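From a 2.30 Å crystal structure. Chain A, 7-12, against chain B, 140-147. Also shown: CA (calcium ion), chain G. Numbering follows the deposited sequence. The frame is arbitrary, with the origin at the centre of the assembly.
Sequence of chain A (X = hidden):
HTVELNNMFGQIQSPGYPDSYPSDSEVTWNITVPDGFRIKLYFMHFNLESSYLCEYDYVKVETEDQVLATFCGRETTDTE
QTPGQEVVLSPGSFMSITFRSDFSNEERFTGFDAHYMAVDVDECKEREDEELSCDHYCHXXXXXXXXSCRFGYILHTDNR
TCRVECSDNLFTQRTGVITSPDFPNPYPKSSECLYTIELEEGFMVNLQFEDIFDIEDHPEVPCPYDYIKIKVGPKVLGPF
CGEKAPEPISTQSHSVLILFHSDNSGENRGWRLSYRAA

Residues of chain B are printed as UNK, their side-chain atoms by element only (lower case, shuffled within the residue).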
ATOM      1  N   ASN A   7      -0.913 -13.237   8.759  1.00 42.41           N
ATOM      2  CA  ASN A   7       0.447 -12.711   9.084  1.00 42.41           C
ATOM      3  C   ASN A   7       0.894 -11.585   8.149  1.00 41.91           C
ATOM      4  O   ASN A   7       1.911 -11.692   7.469  1.00 41.87           O
ATOM      5  CB  ASN A   7       1.484 -13.834   9.087  1.00 42.56           C
ATOM      6  CG  ASN A   7       2.817 -13.388   9.660  1.00 43.88           C
ATOM      7  OD1 ASN A   7       2.906 -12.998  10.831  1.00 44.77           O
ATOM      8  ND2 ASN A   7       3.864 -13.443   8.836  1.00 44.43           N
ATOM      9  N   MET A   8       0.112 -10.513   8.127  1.00 41.24           N
ATOM     10  CA  MET A   8       0.453  -9.306   7.395  1.00 40.91           C
ATOM     11  C   MET A   8       1.314  -8.393   8.254  1.00 40.68           C
ATOM     12  O   MET A   8       1.772  -7.349   7.789  1.00 40.63           O
ATOM     13  CB  MET A   8      -0.818  -8.555   6.999  1.00 40.87           C
ATOM     14  CG  MET A   8      -1.712  -9.264   5.990  1.00 41.08           C
ATOM     15  SD  MET A   8      -1.103  -9.192   4.291  1.00 41.37           S
ATOM     16  CE  MET A   8      -0.086 -10.663   4.247  1.00 40.97           C
ATOM     17  N   PHE A   9       1.520  -8.782   9.510  1.00 40.45           N
ATOM     18  CA  PHE A   9       2.227  -7.944  10.474  1.00 40.39           C
ATOM     19  C   PHE A   9       2.676  -8.741  11.693  1.00 40.36           C
ATOM     20  O   PHE A   9       2.231  -9.870  11.907  1.00 40.34           O
ATOM     21  CB  PHE A   9       1.331  -6.785  10.930  1.00 40.37           C
ATOM     22  CG  PHE A   9       0.206  -7.205  11.845  1.00 40.30           C
ATOM     23  CD1 PHE A   9       0.331  -7.081  13.223  1.00 40.29           C
ATOM     24  CD2 PHE A   9      -0.975  -7.720  11.330  1.00 40.38           C
ATOM     25  CE1 PHE A   9      -0.703  -7.465  14.066  1.00 40.35           C
ATOM     26  CE2 PHE A   9      -2.013  -8.105  12.167  1.00 40.12           C
ATOM     27  CZ  PHE A   9      -1.876  -7.978  13.534  1.00 40.33           C
ATOM     28  N   GLY A  10       3.544  -8.141  12.503  1.00 40.33           N
ATOM     29  CA  GLY A  10       3.972  -8.768  13.749  1.00 40.32           C
ATOM     30  C   GLY A  10       5.011  -7.973  14.507  1.00 40.28           C
ATOM     31  O   GLY A  10       5.587  -7.036  13.975  1.00 40.28           O
ATOM     32  N   GLN A  11       5.242  -8.356  15.760  1.00 40.49           N
ATOM     33  CA  GLN A  11       6.245  -7.733  16.615  1.00 40.56           C
ATOM     34  C   GLN A  11       7.232  -8.785  17.082  1.00 40.67           C
ATOM     35  O   GLN A  11       6.865  -9.936  17.306  1.00 40.84           O
ATOM     36  CB  GLN A  11       5.605  -7.125  17.864  1.00 40.59           C
ATOM     37  CG  GLN A  11       4.561  -6.052  17.625  1.00 40.76           C
ATOM     38  CD  GLN A  11       4.079  -5.422  18.929  1.00 40.79           C
ATOM     39  OE1 GLN A  11       2.874  -5.323  19.179  1.00 41.06           O
ATOM     40  NE2 GLN A  11       5.021  -5.007  19.771  1.00 40.67           N
ATOM     41  N   ILE A  12       8.482  -8.384  17.253  1.00 40.73           N
ATOM     42  CA  ILE A  12       9.513  -9.283  17.756  1.00 40.72           C
ATOM     43  C   ILE A  12      10.394  -8.539  18.751  1.00 40.61           C
ATOM     44  O   ILE A  12      10.737  -7.378  18.535  1.00 40.68           O
ATOM     45  CB  ILE A  12      10.385  -9.822  16.609  1.00 40.86           C
ATOM     46  CG1 ILE A  12       9.572 -10.742  15.700  1.00 40.90           C
ATOM     47  CG2 ILE A  12      11.579 -10.572  17.149  1.00 41.35           C
ATOM     48  CD1 ILE A  12      10.267 -11.034  14.384  1.00 41.47           C
TER
ATOM     49  N   UNK B 140       1.182   1.218  11.189  1.00 40.56           N
ATOM     50  CA  UNK B 140       0.224   0.888  10.146  1.00 40.60           C
ATOM     51  C   UNK B 140       0.566  -0.435   9.470  1.00 40.52           C
ATOM     52  O   UNK B 140       1.736  -0.758   9.277  1.00 40.52           O
ATOM     53  c   UNK B 140       0.160   2.001   9.094  1.00 40.45           C
ATOM     54  o   UNK B 140      -2.082   1.459   8.426  1.00 40.43           O
ATOM     55  c   UNK B 140      -0.943   1.775   8.071  1.00 40.67           C
ATOM     56  n   UNK B 140      -0.610   1.935   6.793  1.00 40.51           N
ATOM     57  N   UNK B 141      -0.464  -1.199   9.121  1.00 40.40           N
ATOM     58  CA  UNK B 141      -0.295  -2.351   8.247  1.00 40.32           C
ATOM     59  C   UNK B 141      -1.491  -2.471   7.311  1.00 40.32           C
ATOM     60  O   UNK B 141      -2.461  -1.727   7.434  1.00 40.15           O
ATOM     61  c   UNK B 141      -2.283  -4.821   9.378  1.00 40.47           C
ATOM     62  c   UNK B 141      -2.335  -4.134  12.054  1.00 40.35           C
ATOM     63  c   UNK B 141      -3.370  -4.870  11.508  1.00 40.70           C
ATOM     64  c   UNK B 141      -3.350  -5.216  10.166  1.00 40.35           C
ATOM     65  o   UNK B 141      -4.428  -5.263  12.305  1.00 40.72           O
ATOM     66  c   UNK B 141      -0.075  -3.645   9.041  1.00 40.30           C
ATOM     67  c   UNK B 141      -1.283  -3.739  11.254  1.00 40.21           C
ATOM     68  c   UNK B 141      -1.240  -4.069   9.905  1.00 40.38           C
ATOM     69  N   UNK B 142      -1.407  -3.405   6.371  1.00 40.36           N
ATOM     70  CA  UNK B 142      -2.445  -3.578   5.370  1.00 40.33           C
ATOM     71  C   UNK B 142      -3.703  -4.165   6.012  1.00 40.41           C
ATOM     72  O   UNK B 142      -3.708  -5.314   6.457  1.00 40.38           O
ATOM     73  c   UNK B 142      -0.810  -3.767   3.453  1.00 40.41           C
ATOM     74  c   UNK B 142      -1.958  -4.460   4.197  1.00 40.31           C
ATOM     75  c   UNK B 142      -0.117  -4.640   2.401  1.00 40.46           C
ATOM     76  c   UNK B 142      -3.099  -4.764   3.247  1.00 40.20           C
ATOM     77  N   UNK B 143      -4.755  -3.356   6.080  1.00 40.19           N
ATOM     78  CA  UNK B 143      -6.026  -3.812   6.622  1.00 40.39           C
ATOM     79  C   UNK B 143      -6.286  -3.427   8.068  1.00 40.51           C
ATOM     80  O   UNK B 143      -7.389  -3.626   8.569  1.00 40.72           O
ATOM     81  N   UNK B 144      -5.282  -2.877   8.746  1.00 40.49           N
ATOM     82  CA  UNK B 144      -5.459  -2.435  10.126  1.00 40.39           C
ATOM     83  C   UNK B 144      -4.316  -1.583  10.640  1.00 40.50           C
ATOM     84  O   UNK B 144      -3.563  -1.008   9.856  1.00 40.79           O
ATOM     85  N   UNK B 145      -4.196  -1.493  11.962  1.00 40.47           N
ATOM     86  CA  UNK B 145      -3.096  -0.792  12.613  1.00 40.41           C
ATOM     87  C   UNK B 145      -3.047  -1.217  14.080  1.00 40.50           C
ATOM     88  O   UNK B 145      -3.984  -1.843  14.581  1.00 40.44           O
ATOM     89  c   UNK B 145      -6.597   1.681  14.106  1.00 40.61           C
ATOM     90  c   UNK B 145      -3.905   1.871  14.680  1.00 40.45           C
ATOM     91  c   UNK B 145      -3.280   0.724  12.514  1.00 40.37           C
ATOM     92  c   UNK B 145      -4.300   1.274  13.486  1.00 40.50           C
ATOM     93  c   UNK B 145      -5.656   1.183  13.218  1.00 40.56           C
ATOM     94  c   UNK B 145      -6.180   2.268  15.281  1.00 40.73           C
ATOM     95  o   UNK B 145      -7.112   2.758  16.163  1.00 40.67           O
ATOM     96  c   UNK B 145      -4.835   2.365  15.576  1.00 40.57           C
ATOM     97  N   UNK B 146      -1.952  -0.891  14.762  1.00 40.46           N
ATOM     98  CA  UNK B 146      -1.853  -1.130  16.198  1.00 40.42           C
ATOM     99  C   UNK B 146      -0.941  -0.112  16.877  1.00 40.52           C
ATOM    100  O   UNK B 146      -0.177   0.599  16.212  1.00 40.69           O
ATOM    101  c   UNK B 146       0.292  -3.372  14.789  1.00 40.56           C
ATOM    102  c   UNK B 146       1.586  -3.667  14.391  1.00 40.31           C
ATOM    103  c   UNK B 146       2.395  -2.975  16.541  1.00 40.18           C
ATOM    104  c   UNK B 146      -1.388  -2.560  16.492  1.00 40.31           C
ATOM    105  c   UNK B 146       1.100  -2.685  16.930  1.00 40.40           C
ATOM    106  c   UNK B 146       0.026  -2.872  16.059  1.00 40.28           C
ATOM    107  c   UNK B 146       2.632  -3.468  15.275  1.00 40.39           C
ATOM    108  o   UNK B 146       3.916  -3.758  14.888  1.00 40.24           O
ATOM    109  N   UNK B 147      -1.028  -0.049  18.204  1.00 40.48           N
ATOM    110  CA  UNK B 147      -0.210   0.870  18.989  1.00 40.53           C
ATOM    111  C   UNK B 147       0.882   0.120  19.736  1.00 40.52           C
ATOM    112  O   UNK B 147       0.747  -1.074  20.014  1.00 40.65           O
ATOM    113  c   UNK B 147      -1.071   1.632  19.999  1.00 40.46           C
ATOM    114  s   UNK B 147      -2.527   2.443  19.315  1.00 40.14           S
TER
HETATM  115 CA    CA G4001      -4.016   0.238   7.792  1.00 37.94          CA
HETATM  116  O   HOH W   1       0.719  -5.419   6.205  1.00 35.20           O
HETATM  117  O   HOH W   2       1.092  -4.072  20.641  1.00 46.39           O
HETATM  118  O   HOH W   3      -6.292  -0.345   7.705  1.00 34.70           O

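Position 140 carries two side-chain carbons, the second bearing one oxygen and one nitrogen, and it touches nothing on chain A. This is the short carboxamide of asparagine. B:Asn140 is out of reach of chain A; a calcium ion lies beside this segment of chain B.

Position 141 has one carbon leading to a six-carbon ring that bears a single oxygen. Its CA-to-CB bond points toward chain A, and the ring lies flat over the ring of A:Phe9. A phenol ring on one carbon is tyrosine, so this is B:Tyr141. Atom CZ of B:Tyr141 comes to 3.6 Å from CE2 of A:Phe9, the centroids are 4.0 Å apart and the planes differ by 13°: a face-to-face stack. The backbone works too, since O of B:Tyr141 binds CA of the calcium ion at 2.5 Å.

Position 142 has four side-chain carbons, forked at the first, with one arm two carbons long; its CA-to-CB bond points sideways, and its closest contact with chain A, to A:Met8, is the backbone's. That is isoleucine. O of B:Ile142 lies 4.4 Å from CB of A:Met8. Its amide is used as well: water 1 accepts from N of B:Ile142 at 2.9 Å and donates to O of A:Met8 at 2.7 Å.

Position 143 has no side-chain atoms and makes no contact with chain A, hence glycine. With phi at 99° and psi at -9°, a CB on B:Gly143 would be jammed against the carbonyl O of B:Ile142, so the turn itself calls for glycine.

Position 144 is also bare and without contact to chain A, again glycine. An ideal CB on B:Gly144 would clash with OH of B:Tyr141 at 2.4 Å. This residue closes a type II turn: N of B:Tyr141 donates to O of B:Gly144 at 3.2 Å, and a weak bond returns from N of B:Gly144 to O of B:Tyr141 at 3.3 Å. O of B:Gly144 also binds CA of the calcium ion, at 2.5 Å.

Position 145 shows one carbon and a six-carbon ring with one oxygen, making no contact with chain A: a tyrosine. The CA-to-CB bond of B:Tyr145 points away.

Position 146 repeats that composition, but its CA-to-CB bond points toward chain A, and it meets both A:Phe9 and A:Gln11. It too is tyrosine. CE2 of B:Tyr146 lies 3.8 Å from CD1 of A:Phe9, with the two rings oblique at 33°, and CE1 of B:Tyr146 lies 3.6 Å from OE1 of A:Gln11. Its buried OH finds no partner in the model.

Position 147 has one carbon and one sulfur, which do not touch chain A; its backbone reaches A:Gln11 through a water. This is cysteine. The CA-to-CB bond of B:Cys147 points away, and the residue is covalently bonded elsewhere in the structure, while water 2 donates to O of B:Cys147 at 3.1 Å and to OE1 of A:Gln11 at 2.6 Å.

The contact centres on A:Phe9, which meets two tyrosine rings, one stacked and one oblique. No direct hydrogen bond crosses; two waters supply polar bridges, and calcium ties together the turn that carries B:Tyr141.

Chain B 140-147: NYIGGYYC
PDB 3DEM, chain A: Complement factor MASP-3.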